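Local coordinates for protein sulfur oxygenase/reductase (Halothiobacillus neapolitanus, PDB 6QPA) that probably catalyses the oxygen-dependent disproportionation of elemental sulfur at a mononuclear iron site inside a 24-subunit assembly, at residues I198-G203 against T249-L254. Residues are numbered along the deposited sequence; the frame is centred on the assembly and turned at random.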
# COMPACT_ATOMS: atom_id res chain seq x y z
N ILE A 198 14.18 -17.70 59.62
CA ILE A 198 12.95 -18.40 59.98
C ILE A 198 12.08 -17.45 60.79
O ILE A 198 12.50 -16.98 61.85
CB ILE A 198 13.24 -19.68 60.79
CG1 ILE A 198 14.05 -20.67 59.95
CG2 ILE A 198 11.92 -20.28 61.29
CD1 ILE A 198 14.65 -21.80 60.76
N MET A 199 10.87 -17.18 60.31
CA MET A 199 10.00 -16.20 60.95
C MET A 199 8.71 -16.89 61.37
O MET A 199 8.06 -17.54 60.55
CB MET A 199 9.68 -15.06 59.99
CG MET A 199 10.90 -14.29 59.53
SD MET A 199 10.48 -12.88 58.45
CE MET A 199 9.90 -13.75 57.01
N LYS A 200 8.31 -16.65 62.62
CA LYS A 200 7.14 -17.29 63.24
C LYS A 200 6.10 -16.21 63.52
O LYS A 200 6.39 -15.26 64.24
CB LYS A 200 7.53 -17.98 64.54
CG LYS A 200 6.39 -18.73 65.25
CD LYS A 200 6.84 -19.16 66.63
CE LYS A 200 5.76 -19.95 67.36
NZ LYS A 200 6.24 -20.14 68.76
N GLN A 201 4.90 -16.37 62.98
CA GLN A 201 3.84 -15.41 63.24
C GLN A 201 3.31 -15.57 64.66
O GLN A 201 2.94 -16.68 65.05
CB GLN A 201 2.69 -15.58 62.23
CG GLN A 201 1.54 -14.61 62.56
CD GLN A 201 0.26 -14.82 61.75
OE1 GLN A 201 -0.83 -14.62 62.28
NE2 GLN A 201 0.40 -15.23 60.48
N PHE A 202 3.28 -14.48 65.44
CA PHE A 202 2.74 -14.54 66.79
C PHE A 202 1.65 -13.50 67.05
O PHE A 202 1.17 -13.41 68.17
CB PHE A 202 3.86 -14.39 67.85
CG PHE A 202 4.52 -13.03 67.88
CD1 PHE A 202 5.58 -12.72 67.03
CD2 PHE A 202 4.08 -12.05 68.76
CE1 PHE A 202 6.19 -11.47 67.05
CE2 PHE A 202 4.68 -10.78 68.79
CZ PHE A 202 5.74 -10.49 67.93
N GLY A 203 1.23 -12.74 66.04
CA GLY A 203 0.15 -11.79 66.23
C GLY A 203 -0.01 -10.95 64.97
O GLY A 203 0.75 -11.09 64.01
N THR A 249 -3.82 -19.83 64.10
CA THR A 249 -3.48 -21.24 64.21
C THR A 249 -4.11 -21.98 63.04
O THR A 249 -5.17 -21.56 62.54
CB THR A 249 -3.93 -21.92 65.53
OG1 THR A 249 -5.34 -22.13 65.53
CG2 THR A 249 -3.54 -21.07 66.77
N PRO A 250 -3.47 -23.03 62.51
CA PRO A 250 -2.13 -23.56 62.84
C PRO A 250 -1.04 -22.50 62.68
O PRO A 250 -1.19 -21.60 61.86
CB PRO A 250 -1.94 -24.69 61.81
CG PRO A 250 -3.31 -25.08 61.40
CD PRO A 250 -4.12 -23.81 61.44
N THR A 251 0.00 -22.60 63.49
CA THR A 251 1.06 -21.60 63.48
C THR A 251 1.67 -21.45 62.10
O THR A 251 2.07 -22.44 61.47
CB THR A 251 2.16 -22.01 64.47
OG1 THR A 251 1.58 -22.20 65.76
CG2 THR A 251 3.23 -20.94 64.51
N GLN A 252 1.76 -20.20 61.65
CA GLN A 252 2.40 -19.92 60.37
C GLN A 252 3.87 -19.62 60.58
O GLN A 252 4.23 -18.80 61.44
CB GLN A 252 1.74 -18.74 59.66
CG GLN A 252 2.47 -18.36 58.39
CD GLN A 252 1.87 -17.14 57.74
OE1 GLN A 252 1.80 -16.09 58.36
NE2 GLN A 252 1.41 -17.28 56.51
N TYR A 253 4.71 -20.26 59.78
CA TYR A 253 6.12 -19.89 59.67
C TYR A 253 6.40 -19.44 58.25
O TYR A 253 5.98 -20.11 57.29
CB TYR A 253 7.04 -21.06 60.02
CG TYR A 253 7.11 -21.41 61.50
CD1 TYR A 253 6.14 -22.19 62.10
CD2 TYR A 253 8.18 -20.98 62.28
CE1 TYR A 253 6.22 -22.52 63.45
CE2 TYR A 253 8.28 -21.31 63.63
CZ TYR A 253 7.30 -22.08 64.22
OH TYR A 253 7.41 -22.42 65.55
N LEU A 254 7.11 -18.32 58.11
CA LEU A 254 7.62 -17.87 56.82
C LEU A 254 9.11 -18.13 56.77
O LEU A 254 9.85 -17.63 57.63
CB LEU A 254 7.35 -16.39 56.59
CG LEU A 254 5.86 -16.08 56.55
CD1 LEU A 254 5.65 -14.61 56.19
CD2 LEU A 254 5.23 -17.00 55.52
O HOH W 1 0.86 -18.01 63.46
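Met199 and Leu254 form a hydrogen-bonded pair between two antiparallel strands, 193-204 and 251-259. Both belong to the curled antiparallel sheet of this sulfur oxygenase reductase, whose family belongs to the dimeric alpha-beta barrel clan.

Backbone bonds set the register. Met199 N donates to Leu254 O, and Leu254 N donates to Met199 O at 2.7 Å. Gln201 N gives a straighter bond to Gln252 O, with an N-H...O angle of 172°. A water then takes over, donating to Gln201 O and accepting from Gln252 N. The other edge of 198-203 is bonded to strand 110-125, which carries the iron ligand Glu116.

Lys200 and Tyr253 are a non-hydrogen-bonded pair, with both side chains on the same face of the sheet. CG of Lys200 stands anti to its backbone N (chi1 -178°) and lies over one face of the Tyr253 ring, 3.9 Å from its centroid, in a CH-pi contact. The extended lysine chain runs beside the tyrosine, pointing the same way, and CE comes 3.5 Å from Tyr253 OH. That hydroxyl is hydrogen-bonded to Glu176 of helix 172-189, which packs on this side of the sheet. Ile198 CG2 meets the ring obliquely at CD2, and Thr251 CG2 touches Lys200 CG and CE.

Met199 and Leu254 point to the opposite side of the sheet, where both touch Ile10 of strand 7-15. The methionine bends at chi3, and its CE touches Leu254 CB at 3.7 Å.

The two glutamine amides have stronger partners elsewhere: Gln201 OE1 accepts from Gln248 N, and Gln252 NE2 binds Asp164. Between them, with amide planes 67° apart, Gln201 NE2 makes a weak, bent hydrogen bond of 2.7 Å to Gln252 OE1.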